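Long-range contacts in alanine racemase (Acinetobacter baumannii, PDB 4QHR), which belongs to the pyridoxal-phosphate-dependent alanine racemase family and joins a TIM-barrel domain to a mainly beta C-terminal domain in a two-chain assembly: residues L230-T235 and W323-L328; F236-I241 and I268-Y273; M264-V269 and M304-V309; Y277-V282 and V297-M302; D290-P295 and T310-K315. All blocks are in the same frame, centred on the assembly; numbering follows the deposited sequence.

Interaction 1. Residues L230-T235 and W323-L328; sequences LKPVMT and WGNHRL
Met234 brings its sulfur to the edge of the Trp323 indole, near the ring plane, with SD 3.5 Å from NE1. This is a Met-aromatic contact and also a weak hydrogen bond from NE1, with an angle of 152° at the hydrogen. A thioether suits this buried place because it is a soft acceptor that brings no charge. Met234 CG lies anti to the backbone N (chi1 -176°) and chi2 is also anti (-176°), which carries SD out to the indole edge. Beside this pair the backbones run very close: Gly324 CA is 3.4 Å from Met234 O, and Thr235 CA is 3.3 Å from Trp323 O, both as CA-H...O contacts. Glycine fits at 324 because a CB built there would stand too close to Thr235 CG2. Farther along, the Pro232 ring packs on the amide of Asn325, CD lying 3.5 Å from ND2, while Leu328 CD2 touches CG of the proline. Water links the segments on the side of Asn325. One molecule accepts a hydrogen bond from Asn325 ND2 at 2.7 Å and donates one to Pro232 O; another accepts from Asn325 N and also bonds Thr235 OG1. In the next shell, Leu343 and Leu344 of helix 340-345 pack on the indole, and the ring of Phe236 meets it at about 60°. Val233 rests on helix 10-23, and Asn16 OD1 accepts from Lys231 N. The arrangement belongs to the junction of the two-domain alanine racemase fold, where the chain leaves the barrel and starts the long strand 234-246 of the C-terminal domain.

Interaction 2. Residues F236-I241 and I268-Y273; sequences FTAEII and IVSIGY
Phe236 and Ile271 reach toward each other tip to tip, ring atom CZ standing 3.7 Å from CD1 of the isoleucine. Phe236 CG is anti to the backbone N (chi1 -176°), the first step of the ring's reach toward Ile271. Next to this pair Ala238 points its methyl toward the other segment, where CB lies 3.4 Å from Ser270 O and also touches Val269 CG1; a single methyl suits a place so near a carbonyl. At the far end Ile241 and Ile268 lie at a slant, with Ile241 CG1 3.9 Å from Ile268 CG2. Between these pairs the strands 234-246 and 264-269 join as antiparallel neighbours in the sheet of the C-terminal domain. Ile240 and Val269 form a non-hydrogen-bonded pair, bracketed by Ser270 N to Glu239 O (2.9 Å) and Ile241 N to Ile268 O (2.7 Å). Ser270 then centres an inverse gamma turn, which carries the chain out of the strand. Its OG sits between the backbone N and the carbonyl carbon (chi1 58°), receives a weak bond from Glu239 N and is also bonded to Gln3 O. Ile241 and Ile268 pack in turn on Glu79 and Arg132 of the second subunit.

Interaction 3. Residues M264-V269 and M304-V309; sequences MDIAIV and MIAIDV
Ala267 and Ile307 exchange two backbone hydrogen bonds, Ala267 N to Ile307 O at 2.9 Å and Ile307 N to Ala267 O at 3.0 Å. Val269 and Ile305 repeat the reciprocal pattern, the shorter bond being Val269 N to Ile305 O at 2.8 Å, and Val309 N to Asp265 O adds a fifth bond. In the pairs between, Ile266 with Asp308 and Ile268 with Ala306, CA-H groups lean on the carbonyls of Ile307 and Ile305. This is regular antiparallel pairing inside the sheet of the C-terminal domain, with strand 234-246 beside 264-269 and strand 292-297 beside 305-308. Apolar contacts fill both faces. On the face of Ala267 and Ile307, Val269 CG2 meets Ile307 CD1 at 3.6 Å, the two side chains crossing at about a right angle; beta-branched residues suit the extended backbone and cover it well. On the face of Ile268 and Ala306, the small Ala306 CB receives Ile268 CD1 at 3.8 Å, while Ile268 CG2 touches Met304 SD at 3.7 Å. Polar groups gather at the strand end. There the Met264 methyl CE lies against the Asp308 carboxylate, 3.5 Å from OD2, and Asp308 OD1 is bonded to Thr310 OG1. Asp265 turns to a separate partner, its OD1 bonding His245 ND1. Arg132 of the second subunit packs on Ile268 and Met304.

Interaction 4. Residues Y277-V282 and V297-M302; sequences YPRAYV and VGRVSM
Val300 sets CG1 anti to its backbone N (chi1 169°) and CG2 anti to its carbonyl carbon, and the two methyls face the loop 277-282, each meeting a different tyrosine. CG1 comes to the edge of the Tyr277 ring, 4.2 Å from CD2, whereas CG2 meets Tyr281 CE1 at 4.0 Å; valine crosses each tyrosine at about a right angle. One branched side chain thus serves both rings, a methyl to each. Tyr281 is held by its OH, which donates to Pro278 O at 2.7 Å from above the carbonyl plane; the same oxygen lies over a face of Tyr277 toward its rim. Arg279 CG is anti to the backbone N (chi1 178°), and its extended chain runs beside that of Arg299, both pointing the same way. NH2 of Arg279 stands over one face of the Arg299 guanidinium, 3.9 Å from NE, with the planes 52° apart. Water joins the loops: one molecule accepts from Arg279 NE at 2.9 Å and donates to Val300 O, and another links Arg279 O with Val300 N. A further water accepts from Arg279 NH2 and, weakly, from Arg299 NH1. Glu342 OE2 of the second subunit bonds Arg279 N. Two like charges so near should repel, and the shared water may offset part of the cost, while Thr338 OG1 of the second subunit holds Arg279 NH1 at this dimer interface.

Interaction 5. Residues D290-P295 and T310-K315; sequences DGKLCP and TNTQVK
Lys292, which slides past Thr312 in the opposite direction, folds back to give NZ to the carbonyl of Asp290, 2.9 Å from its O. The donor approaches almost in line with the C=O bond (165°). The same NZ makes a long salt bridge to Asp290 OD2 at 3.6 Å, so the ammonium faces the backbone oxygen and the carboxylate of one residue together. Its chain bends at chi2 (111°), which places CD 4.1 Å from Thr312 CG2. Lysine suits this exposed place because its methylenes can lie on threonine while its charge stays with the aspartate. Asp290 and Gly291 both have positive phi, and their backbone angles fit the type I' turn of a tight beta hairpin. The turn connects strands 286-289 and 292-297 in the C-terminal sheet; glycine, and more rarely aspartate, adopts such angles readily. From this hairpin Asp290 directs CB at Thr312, where it lies 4.2 Å from CG2. Thr312 carries most of the other side of the contact. Its OG1 stands 3.4 Å from Cys294 SG and 4.0 Å from Lys292 CB, as packing. Cysteine suits this buried inner position, being compact and only weakly polar, and its SG also touches the CB and CG2 atoms of Thr312. Asp290 OD2 lies 3.9 Å from Gln313 O, two acceptors whose mutual repulsion the nearby lysine charge may soften. Beyond Gln313 the loop turns inward, and Val314 packs on Ile289 of the hairpin and on Ile240 and Leu243 of strand 234-246.

In the fold
All five contacts belong to the C-terminal domain or its junction with the barrel, and interaction 1 encloses the other four along the chain. Interactions 1 and 2, with centres 17 Å apart, share strand 234-246, and the Trp323 O to Phe236 N bond joins them. Interactions 2 and 3, 10 Å apart, share strand 264-269, and interaction 5, 10 Å from interaction 3, extends the sheet through strand 292-297. Neighbouring strands thus run 234-246, 264-269, 305-308, 292-297 within a larger, branched sheet. Interaction 4 is nested within interaction 3 and crosses interaction 5 along the chain. Its loops, with interactions 2 and 3, touch the second subunit, whereas interaction 1 packs on helix 10-23 and is not touched by the other chain.

Interaction 1. Residues L230-T235 and W323-L328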
# COMPACT_ATOMS: atom_id res chain seq x y z
N LEU A 230 -4.52 -12.34 21.92
CA LEU A 230 -3.35 -11.86 21.17
C LEU A 230 -3.16 -10.36 21.36
O LEU A 230 -4.15 -9.62 21.54
CB LEU A 230 -3.50 -12.19 19.69
CG LEU A 230 -3.65 -13.65 19.32
CD1 LEU A 230 -4.20 -13.80 17.89
CD2 LEU A 230 -2.31 -14.35 19.39
N LYS A 231 -1.91 -9.90 21.30
CA LYS A 231 -1.60 -8.48 21.46
C LYS A 231 -1.26 -7.80 20.13
O LYS A 231 -0.27 -8.16 19.49
CB LYS A 231 -0.42 -8.36 22.41
CG LYS A 231 -0.87 -8.63 23.83
CD LYS A 231 0.25 -8.52 24.80
CE LYS A 231 -0.34 -8.89 26.16
NZ LYS A 231 0.79 -8.69 27.07
N PRO A 232 -2.06 -6.79 19.72
CA PRO A 232 -1.71 -6.06 18.48
C PRO A 232 -0.27 -5.59 18.52
O PRO A 232 0.19 -4.99 19.51
CB PRO A 232 -2.69 -4.88 18.47
CG PRO A 232 -3.88 -5.39 19.22
CD PRO A 232 -3.36 -6.35 20.26
N VAL A 233 0.46 -5.82 17.44
CA VAL A 233 1.86 -5.45 17.38
C VAL A 233 2.02 -4.03 16.78
O VAL A 233 2.83 -3.20 17.28
CB VAL A 233 2.63 -6.50 16.58
CG1 VAL A 233 4.06 -6.04 16.28
CG2 VAL A 233 2.63 -7.83 17.29
N MET A 234 1.30 -3.75 15.71
CA MET A 234 1.42 -2.49 15.01
C MET A 234 0.40 -1.45 15.51
O MET A 234 -0.80 -1.74 15.54
CB MET A 234 1.19 -2.66 13.50
CG MET A 234 1.40 -1.40 12.70
SD MET A 234 1.06 -1.40 10.93
CE MET A 234 2.11 -2.74 10.34
N THR A 235 0.91 -0.26 15.82
CA THR A 235 0.07 0.94 15.92
C THR A 235 0.41 1.91 14.80
O THR A 235 1.60 2.28 14.58
CB THR A 235 0.23 1.60 17.29
OG1 THR A 235 0.02 0.60 18.28
CG2 THR A 235 -0.85 2.68 17.47
N TRP A 323 -4.94 2.50 13.41
CA TRP A 323 -5.22 1.25 14.04
C TRP A 323 -4.13 0.92 15.01
O TRP A 323 -3.04 1.52 14.94
CB TRP A 323 -5.41 0.13 13.01
CG TRP A 323 -4.28 -0.15 12.05
CD1 TRP A 323 -3.12 -0.86 12.31
CD2 TRP A 323 -4.26 0.12 10.66
NE1 TRP A 323 -2.38 -0.98 11.16
CE2 TRP A 323 -3.07 -0.38 10.14
CE3 TRP A 323 -5.14 0.79 9.80
CZ2 TRP A 323 -2.73 -0.25 8.79
CZ3 TRP A 323 -4.80 0.92 8.46
CH2 TRP A 323 -3.60 0.37 7.98
N GLY A 324 -4.43 0.02 15.94
CA GLY A 324 -3.50 -0.37 16.99
C GLY A 324 -4.27 -1.05 18.13
O GLY A 324 -5.09 -1.91 17.90
N ASN A 325 -4.00 -0.68 19.37
CA ASN A 325 -4.71 -1.33 20.49
C ASN A 325 -6.14 -0.81 20.74
O ASN A 325 -6.94 -1.49 21.43
CB ASN A 325 -3.93 -1.18 21.76
CG ASN A 325 -2.70 -2.03 21.80
OD1 ASN A 325 -1.56 -1.52 21.67
ND2 ASN A 325 -2.89 -3.30 21.95
N HIS A 326 -6.47 0.38 20.23
CA HIS A 326 -7.77 1.01 20.51
C HIS A 326 -8.69 0.94 19.33
O HIS A 326 -9.87 0.70 19.54
CB HIS A 326 -7.56 2.45 20.96
CG HIS A 326 -6.52 2.54 22.03
ND1 HIS A 326 -5.23 2.90 21.75
CD2 HIS A 326 -6.55 2.19 23.33
CE1 HIS A 326 -4.52 2.86 22.87
NE2 HIS A 326 -5.29 2.41 23.84
N ARG A 327 -8.20 1.16 18.12
CA ARG A 327 -8.99 0.83 16.91
C ARG A 327 -8.33 -0.38 16.26
O ARG A 327 -7.19 -0.31 15.77
CB ARG A 327 -9.01 2.00 15.95
CG ARG A 327 -9.80 1.86 14.66
CD ARG A 327 -11.26 1.53 14.90
NE ARG A 327 -11.98 1.40 13.62
CZ ARG A 327 -13.18 0.87 13.48
NH1 ARG A 327 -13.84 0.41 14.55
NH2 ARG A 327 -13.71 0.77 12.25
N LEU A 328 -9.02 -1.51 16.25
CA LEU A 328 -8.41 -2.78 15.84
C LEU A 328 -8.30 -2.85 14.33
O LEU A 328 -9.28 -2.57 13.63
CB LEU A 328 -9.15 -3.99 16.40
CG LEU A 328 -9.20 -4.05 17.92
CD1 LEU A 328 -10.22 -5.08 18.32
CD2 LEU A 328 -7.83 -4.37 18.51
O HOH W 1 -0.66 -4.73 22.35
O HOH W 2 0.81 -2.61 20.57
O HOH W 3 -1.95 1.22 20.15

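Interaction 2. Residues F236-I241 and I268-Y273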
# COMPACT_ATOMS: atom_id res chain seq x y z
N PHE A 236 -0.62 2.37 14.07
CA PHE A 236 -0.43 3.26 12.92
C PHE A 236 -1.06 4.59 13.35
O PHE A 236 -2.27 4.67 13.61
CB PHE A 236 -1.14 2.63 11.70
CG PHE A 236 -0.98 3.37 10.37
CD1 PHE A 236 0.11 4.21 10.07
CD2 PHE A 236 -1.92 3.17 9.39
CE1 PHE A 236 0.20 4.83 8.81
CE2 PHE A 236 -1.85 3.79 8.16
CZ PHE A 236 -0.80 4.62 7.87
N THR A 237 -0.22 5.63 13.47
CA THR A 237 -0.67 6.97 13.88
C THR A 237 -0.40 8.12 12.91
O THR A 237 0.42 8.05 12.02
CB THR A 237 -0.12 7.37 15.27
OG1 THR A 237 1.27 7.73 15.19
CG2 THR A 237 -0.34 6.22 16.28
N ALA A 238 -1.15 9.22 13.11
CA ALA A 238 -0.90 10.49 12.46
C ALA A 238 -1.39 11.62 13.42
O ALA A 238 -1.67 11.36 14.58
CB ALA A 238 -1.57 10.55 11.08
N GLU A 239 -1.43 12.85 12.97
CA GLU A 239 -1.82 13.97 13.81
C GLU A 239 -2.81 14.87 13.12
O GLU A 239 -2.92 14.94 11.87
CB GLU A 239 -0.57 14.80 14.25
CG GLU A 239 0.19 14.16 15.41
CD GLU A 239 1.39 14.98 15.81
OE1 GLU A 239 1.49 16.16 15.36
OE2 GLU A 239 2.22 14.44 16.56
N ILE A 240 -3.55 15.57 13.96
CA ILE A 240 -4.44 16.64 13.49
C ILE A 240 -3.66 17.86 12.98
O ILE A 240 -2.85 18.41 13.69
CB ILE A 240 -5.45 17.04 14.56
CG1 ILE A 240 -6.43 15.88 14.71
CG2 ILE A 240 -6.18 18.32 14.12
CD1 ILE A 240 -7.43 16.00 15.84
N ILE A 241 -3.93 18.25 11.75
CA ILE A 241 -3.22 19.36 11.09
C ILE A 241 -4.08 20.59 10.83
O ILE A 241 -3.54 21.65 10.48
CB ILE A 241 -2.54 18.87 9.78
CG1 ILE A 241 -3.53 18.33 8.75
CG2 ILE A 241 -1.52 17.79 10.12
CD1 ILE A 241 -2.95 18.13 7.36
N ILE A 268 -8.72 17.75 10.23
CA ILE A 268 -7.98 17.14 9.17
C ILE A 268 -6.76 16.45 9.78
O ILE A 268 -6.05 17.00 10.64
CB ILE A 268 -7.59 18.14 8.07
CG1 ILE A 268 -8.82 18.91 7.58
CG2 ILE A 268 -6.90 17.41 6.92
CD1 ILE A 268 -9.96 18.05 7.06
N VAL A 269 -6.53 15.21 9.32
CA VAL A 269 -5.47 14.39 9.84
C VAL A 269 -4.44 14.11 8.75
O VAL A 269 -4.80 13.93 7.58
CB VAL A 269 -6.05 13.04 10.31
CG1 VAL A 269 -4.96 12.12 10.77
CG2 VAL A 269 -7.03 13.28 11.46
N SER A 270 -3.17 14.03 9.14
CA SER A 270 -2.10 13.85 8.21
C SER A 270 -1.86 12.37 7.87
O SER A 270 -0.78 11.84 8.09
CB SER A 270 -0.80 14.47 8.74
OG SER A 270 -0.41 13.91 10.01
N ILE A 271 -2.86 11.75 7.29
CA ILE A 271 -2.67 10.42 6.67
C ILE A 271 -3.61 10.29 5.50
O ILE A 271 -4.69 10.91 5.52
CB ILE A 271 -2.95 9.33 7.69
CG1 ILE A 271 -2.10 8.12 7.38
CG2 ILE A 271 -4.44 8.92 7.73
CD1 ILE A 271 -0.64 8.32 7.73
N GLY A 272 -3.23 9.49 4.49
CA GLY A 272 -4.16 9.14 3.42
C GLY A 272 -3.70 7.90 2.71
O GLY A 272 -2.80 7.19 3.21
N TYR A 273 -4.23 7.63 1.52
CA TYR A 273 -3.90 6.40 0.86
C TYR A 273 -2.51 6.38 0.33
O TYR A 273 -2.01 5.31 0.06
CB TYR A 273 -4.92 5.93 -0.19
CG TYR A 273 -5.07 6.91 -1.35
CD1 TYR A 273 -4.18 6.95 -2.38
CD2 TYR A 273 -6.18 7.77 -1.39
CE1 TYR A 273 -4.34 7.86 -3.45
CE2 TYR A 273 -6.36 8.63 -2.43
CZ TYR A 273 -5.44 8.70 -3.42
OH TYR A 273 -5.68 9.66 -4.41

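Interaction 3. Residues M264-V269 and M304-V309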
# COMPACT_ATOMS: atom_id res chain seq x y z
N MET A 264 -21.03 21.19 13.03
CA MET A 264 -20.05 20.26 13.56
C MET A 264 -18.61 20.74 13.45
O MET A 264 -18.31 21.68 12.72
CB MET A 264 -20.23 18.89 12.90
CG MET A 264 -20.02 18.83 11.41
SD MET A 264 -20.64 17.26 10.75
CE MET A 264 -19.37 16.11 11.18
N ASP A 265 -17.75 20.08 14.21
CA ASP A 265 -16.31 20.33 14.22
C ASP A 265 -15.63 19.17 13.48
O ASP A 265 -15.95 18.03 13.72
CB ASP A 265 -15.83 20.45 15.67
CG ASP A 265 -16.58 21.53 16.41
OD1 ASP A 265 -16.51 22.66 15.92
OD2 ASP A 265 -17.26 21.25 17.42
N ILE A 266 -14.75 19.52 12.57
CA ILE A 266 -14.04 18.60 11.68
C ILE A 266 -12.59 18.78 11.97
O ILE A 266 -12.15 19.90 12.18
CB ILE A 266 -14.24 19.03 10.21
CG1 ILE A 266 -15.72 18.88 9.85
CG2 ILE A 266 -13.40 18.18 9.27
CD1 ILE A 266 -16.33 17.53 10.18
N ALA A 267 -11.83 17.70 12.01
CA ALA A 267 -10.37 17.83 12.02
C ALA A 267 -9.80 17.16 10.75
O ALA A 267 -10.32 16.15 10.28
CB ALA A 267 -9.81 17.19 13.25
N ILE A 268 -8.72 17.75 10.23
CA ILE A 268 -7.98 17.14 9.17
C ILE A 268 -6.76 16.45 9.78
O ILE A 268 -6.05 17.00 10.64
CB ILE A 268 -7.59 18.14 8.07
CG1 ILE A 268 -8.82 18.91 7.58
CG2 ILE A 268 -6.90 17.41 6.92
CD1 ILE A 268 -9.96 18.05 7.06
N VAL A 269 -6.53 15.21 9.32
CA VAL A 269 -5.47 14.39 9.84
C VAL A 269 -4.44 14.11 8.75
O VAL A 269 -4.80 13.93 7.58
CB VAL A 269 -6.05 13.04 10.31
CG1 VAL A 269 -4.96 12.12 10.77
CG2 VAL A 269 -7.03 13.28 11.46
N MET A 304 -4.47 13.12 3.18
CA MET A 304 -5.29 13.65 4.27
C MET A 304 -6.62 12.91 4.40
O MET A 304 -7.14 12.41 3.40
CB MET A 304 -5.61 15.09 4.00
CG MET A 304 -4.50 16.04 4.30
SD MET A 304 -4.92 17.74 3.79
CE MET A 304 -4.63 17.72 2.02
N ILE A 305 -7.12 12.87 5.64
CA ILE A 305 -8.48 12.43 5.93
C ILE A 305 -9.16 13.46 6.82
O ILE A 305 -8.50 14.27 7.52
CB ILE A 305 -8.57 10.99 6.57
CG1 ILE A 305 -8.00 10.96 7.99
CG2 ILE A 305 -7.92 9.97 5.69
CD1 ILE A 305 -8.04 9.63 8.72
N ALA A 306 -10.51 13.41 6.82
CA ALA A 306 -11.31 14.24 7.71
C ALA A 306 -12.06 13.36 8.73
O ALA A 306 -12.54 12.28 8.38
CB ALA A 306 -12.28 15.08 6.90
N ILE A 307 -12.14 13.84 9.97
CA ILE A 307 -12.81 13.15 11.05
C ILE A 307 -13.77 14.11 11.75
O ILE A 307 -13.53 15.34 11.82
CB ILE A 307 -11.81 12.53 12.05
CG1 ILE A 307 -10.98 13.59 12.70
CG2 ILE A 307 -10.85 11.53 11.35
CD1 ILE A 307 -9.92 12.98 13.57
N ASP A 308 -14.88 13.55 12.23
CA ASP A 308 -15.83 14.30 13.02
C ASP A 308 -15.36 14.29 14.46
O ASP A 308 -15.37 13.25 15.10
CB ASP A 308 -17.21 13.66 12.89
CG ASP A 308 -18.25 14.31 13.77
OD1 ASP A 308 -17.97 15.34 14.37
OD2 ASP A 308 -19.38 13.75 13.81
N VAL A 309 -14.98 15.47 14.95
CA VAL A 309 -14.48 15.63 16.31
C VAL A 309 -15.46 16.40 17.18
O VAL A 309 -15.10 16.82 18.27
CB VAL A 309 -13.10 16.29 16.37
CG1 VAL A 309 -12.06 15.32 15.81
CG2 VAL A 309 -13.06 17.64 15.66

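Interaction 4. Residues Y277-V282 and V297-M302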
# COMPACT_ATOMS: atom_id res chain seq x y z
N TYR A 277 -3.08 4.19 4.15
CA TYR A 277 -4.38 4.15 4.78
C TYR A 277 -5.46 3.94 3.70
O TYR A 277 -5.44 4.66 2.71
CB TYR A 277 -4.62 5.45 5.52
CG TYR A 277 -5.85 5.42 6.42
CD1 TYR A 277 -5.86 4.71 7.61
CD2 TYR A 277 -6.99 6.09 6.07
CE1 TYR A 277 -6.97 4.68 8.44
CE2 TYR A 277 -8.11 6.10 6.90
CZ TYR A 277 -8.10 5.38 8.08
OH TYR A 277 -9.23 5.39 8.89
N PRO A 278 -6.36 2.94 3.85
CA PRO A 278 -7.20 2.55 2.72
C PRO A 278 -8.24 3.61 2.40
O PRO A 278 -8.69 4.30 3.31
CB PRO A 278 -7.90 1.28 3.19
CG PRO A 278 -7.23 0.84 4.42
CD PRO A 278 -6.55 2.04 5.02
N ARG A 279 -8.60 3.72 1.13
CA ARG A 279 -9.46 4.79 0.64
C ARG A 279 -10.92 4.43 0.69
O ARG A 279 -11.73 5.28 1.10
CB ARG A 279 -9.12 5.11 -0.84
CG ARG A 279 -9.96 6.16 -1.50
CD ARG A 279 -9.55 6.46 -2.95
NE ARG A 279 -10.59 7.26 -3.60
CZ ARG A 279 -11.70 6.76 -4.17
NH1 ARG A 279 -11.91 5.43 -4.25
NH2 ARG A 279 -12.58 7.57 -4.73
N ALA A 280 -11.27 3.25 0.21
CA ALA A 280 -12.66 3.01 -0.16
C ALA A 280 -13.38 2.13 0.88
O ALA A 280 -13.02 0.98 1.09
CB ALA A 280 -12.74 2.41 -1.56
N TYR A 281 -14.37 2.68 1.54
CA TYR A 281 -15.04 2.00 2.63
C TYR A 281 -16.42 1.55 2.25
O TYR A 281 -17.06 2.17 1.42
CB TYR A 281 -15.04 2.91 3.85
CG TYR A 281 -13.66 3.03 4.36
CD1 TYR A 281 -12.79 3.95 3.81
CD2 TYR A 281 -13.18 2.18 5.35
CE1 TYR A 281 -11.47 4.08 4.26
CE2 TYR A 281 -11.84 2.29 5.81
CZ TYR A 281 -11.00 3.25 5.25
OH TYR A 281 -9.68 3.38 5.68
N VAL A 282 -16.89 0.47 2.83
CA VAL A 282 -18.22 -0.05 2.54
C VAL A 282 -19.22 0.09 3.73
O VAL A 282 -20.42 -0.20 3.60
CB VAL A 282 -18.16 -1.53 2.08
CG1 VAL A 282 -17.42 -1.65 0.77
CG2 VAL A 282 -17.52 -2.38 3.12
N VAL A 297 -14.99 11.05 7.87
CA VAL A 297 -16.07 11.66 7.11
C VAL A 297 -15.63 12.09 5.74
O VAL A 297 -14.50 12.62 5.56
CB VAL A 297 -16.74 12.85 7.84
CG1 VAL A 297 -17.34 12.33 9.13
CG2 VAL A 297 -15.78 13.99 8.16
N GLY A 298 -16.50 11.84 4.77
CA GLY A 298 -16.19 12.17 3.37
C GLY A 298 -15.06 11.28 2.85
O GLY A 298 -14.62 10.37 3.52
N ARG A 299 -14.54 11.56 1.66
CA ARG A 299 -13.52 10.69 1.09
C ARG A 299 -12.11 10.84 1.70
O ARG A 299 -11.67 11.94 2.18
CB ARG A 299 -13.41 10.92 -0.43
CG ARG A 299 -14.62 10.37 -1.18
CD ARG A 299 -14.33 10.19 -2.66
NE ARG A 299 -15.53 9.82 -3.40
CZ ARG A 299 -15.84 10.24 -4.64
NH1 ARG A 299 -15.05 11.08 -5.31
NH2 ARG A 299 -16.96 9.81 -5.23
N VAL A 300 -11.37 9.74 1.61
CA VAL A 300 -9.95 9.71 1.97
C VAL A 300 -9.14 10.17 0.75
O VAL A 300 -9.30 9.63 -0.34
CB VAL A 300 -9.56 8.26 2.38
CG1 VAL A 300 -8.06 8.04 2.52
CG2 VAL A 300 -10.33 7.86 3.61
N SER A 301 -8.26 11.14 0.94
CA SER A 301 -7.42 11.59 -0.18
C SER A 301 -6.01 10.96 -0.07
O SER A 301 -5.76 10.12 0.79
CB SER A 301 -7.40 13.13 -0.22
OG SER A 301 -6.71 13.66 0.87
N MET A 302 -5.13 11.37 -0.97
CA MET A 302 -3.80 10.80 -0.99
C MET A 302 -3.09 11.04 0.33
O MET A 302 -2.48 10.14 0.82
CB MET A 302 -3.00 11.31 -2.17
CG MET A 302 -1.70 10.52 -2.40
SD MET A 302 -0.91 11.00 -3.94
CE MET A 302 -2.10 10.36 -5.12
O HOH W 4 -10.13 10.00 -2.77
O HOH W 5 -12.83 7.50 0.55
O HOH W 6 -11.68 10.61 -4.69

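Interaction 5. Residues D290-P295 and T310-K315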
# COMPACT_ATOMS: atom_id res chain seq x y z
N ASP A 290 -8.00 10.23 22.00
CA ASP A 290 -8.29 10.69 23.37
C ASP A 290 -9.24 9.69 24.09
O ASP A 290 -10.11 10.11 24.87
CB ASP A 290 -8.89 12.13 23.33
CG ASP A 290 -8.95 12.80 24.74
OD1 ASP A 290 -7.97 12.73 25.47
OD2 ASP A 290 -10.00 13.39 25.11
N GLY A 291 -9.10 8.39 23.80
CA GLY A 291 -10.00 7.38 24.35
C GLY A 291 -11.37 7.25 23.75
O GLY A 291 -12.22 6.50 24.26
N LYS A 292 -11.62 7.97 22.65
CA LYS A 292 -12.88 7.88 21.93
C LYS A 292 -12.66 7.37 20.51
O LYS A 292 -11.54 7.26 20.03
CB LYS A 292 -13.53 9.26 21.84
CG LYS A 292 -14.22 9.67 23.12
CD LYS A 292 -13.51 10.81 23.80
CE LYS A 292 -13.86 10.88 25.28
NZ LYS A 292 -12.58 11.05 26.05
N LEU A 293 -13.77 7.06 19.87
CA LEU A 293 -13.79 6.65 18.48
C LEU A 293 -14.47 7.77 17.77
O LEU A 293 -15.55 8.20 18.24
CB LEU A 293 -14.59 5.35 18.32
CG LEU A 293 -13.84 4.18 18.93
CD1 LEU A 293 -14.72 2.92 19.06
CD2 LEU A 293 -12.57 3.86 18.14
N CYS A 294 -13.86 8.24 16.66
CA CYS A 294 -14.37 9.33 15.85
C CYS A 294 -14.54 8.90 14.40
O CYS A 294 -13.59 8.35 13.81
CB CYS A 294 -13.41 10.52 15.89
SG CYS A 294 -13.09 11.07 17.56
N PRO A 295 -15.72 9.15 13.80
CA PRO A 295 -15.92 8.73 12.44
C PRO A 295 -15.09 9.50 11.41
O PRO A 295 -14.84 10.71 11.55
CB PRO A 295 -17.42 8.98 12.20
CG PRO A 295 -17.84 9.94 13.21
CD PRO A 295 -16.90 9.81 14.37
N THR A 310 -16.68 16.59 16.71
CA THR A 310 -17.69 17.31 17.47
C THR A 310 -17.71 16.89 18.96
O THR A 310 -17.66 17.76 19.85
CB THR A 310 -19.09 17.20 16.82
OG1 THR A 310 -18.98 17.62 15.46
CG2 THR A 310 -20.11 18.11 17.56
N ASN A 311 -17.70 15.59 19.22
CA ASN A 311 -17.82 15.06 20.60
C ASN A 311 -16.52 14.86 21.38
O ASN A 311 -16.57 14.34 22.47
CB ASN A 311 -18.58 13.71 20.55
N THR A 312 -15.37 15.28 20.83
CA THR A 312 -14.05 14.90 21.33
C THR A 312 -13.12 16.11 21.44
O THR A 312 -12.96 16.89 20.48
CB THR A 312 -13.42 13.86 20.36
OG1 THR A 312 -14.36 12.78 20.15
CG2 THR A 312 -12.10 13.28 20.87
N GLN A 313 -12.47 16.26 22.58
CA GLN A 313 -11.57 17.39 22.78
C GLN A 313 -10.25 17.15 22.07
O GLN A 313 -9.56 16.16 22.35
CB GLN A 313 -11.28 17.65 24.24
CG GLN A 313 -12.39 18.39 24.96
CD GLN A 313 -11.90 19.08 26.22
OE1 GLN A 313 -12.60 19.96 26.75
NE2 GLN A 313 -10.71 18.70 26.71
N VAL A 314 -9.91 18.05 21.15
CA VAL A 314 -8.72 17.90 20.36
C VAL A 314 -8.06 19.25 20.19
O VAL A 314 -8.65 20.29 20.50
CB VAL A 314 -9.00 17.32 18.95
CG1 VAL A 314 -9.61 15.93 19.06
CG2 VAL A 314 -9.88 18.27 18.13
N LYS A 315 -6.83 19.19 19.71
CA LYS A 315 -6.10 20.35 19.33
C LYS A 315 -5.29 20.05 18.09
O LYS A 315 -5.17 18.89 17.67
CB LYS A 315 -5.13 20.75 20.44
CG LYS A 315 -5.78 21.33 21.69
CD LYS A 315 -4.70 21.89 22.60
CE LYS A 315 -4.01 23.17 22.16
NZ LYS A 315 -4.89 24.35 22.38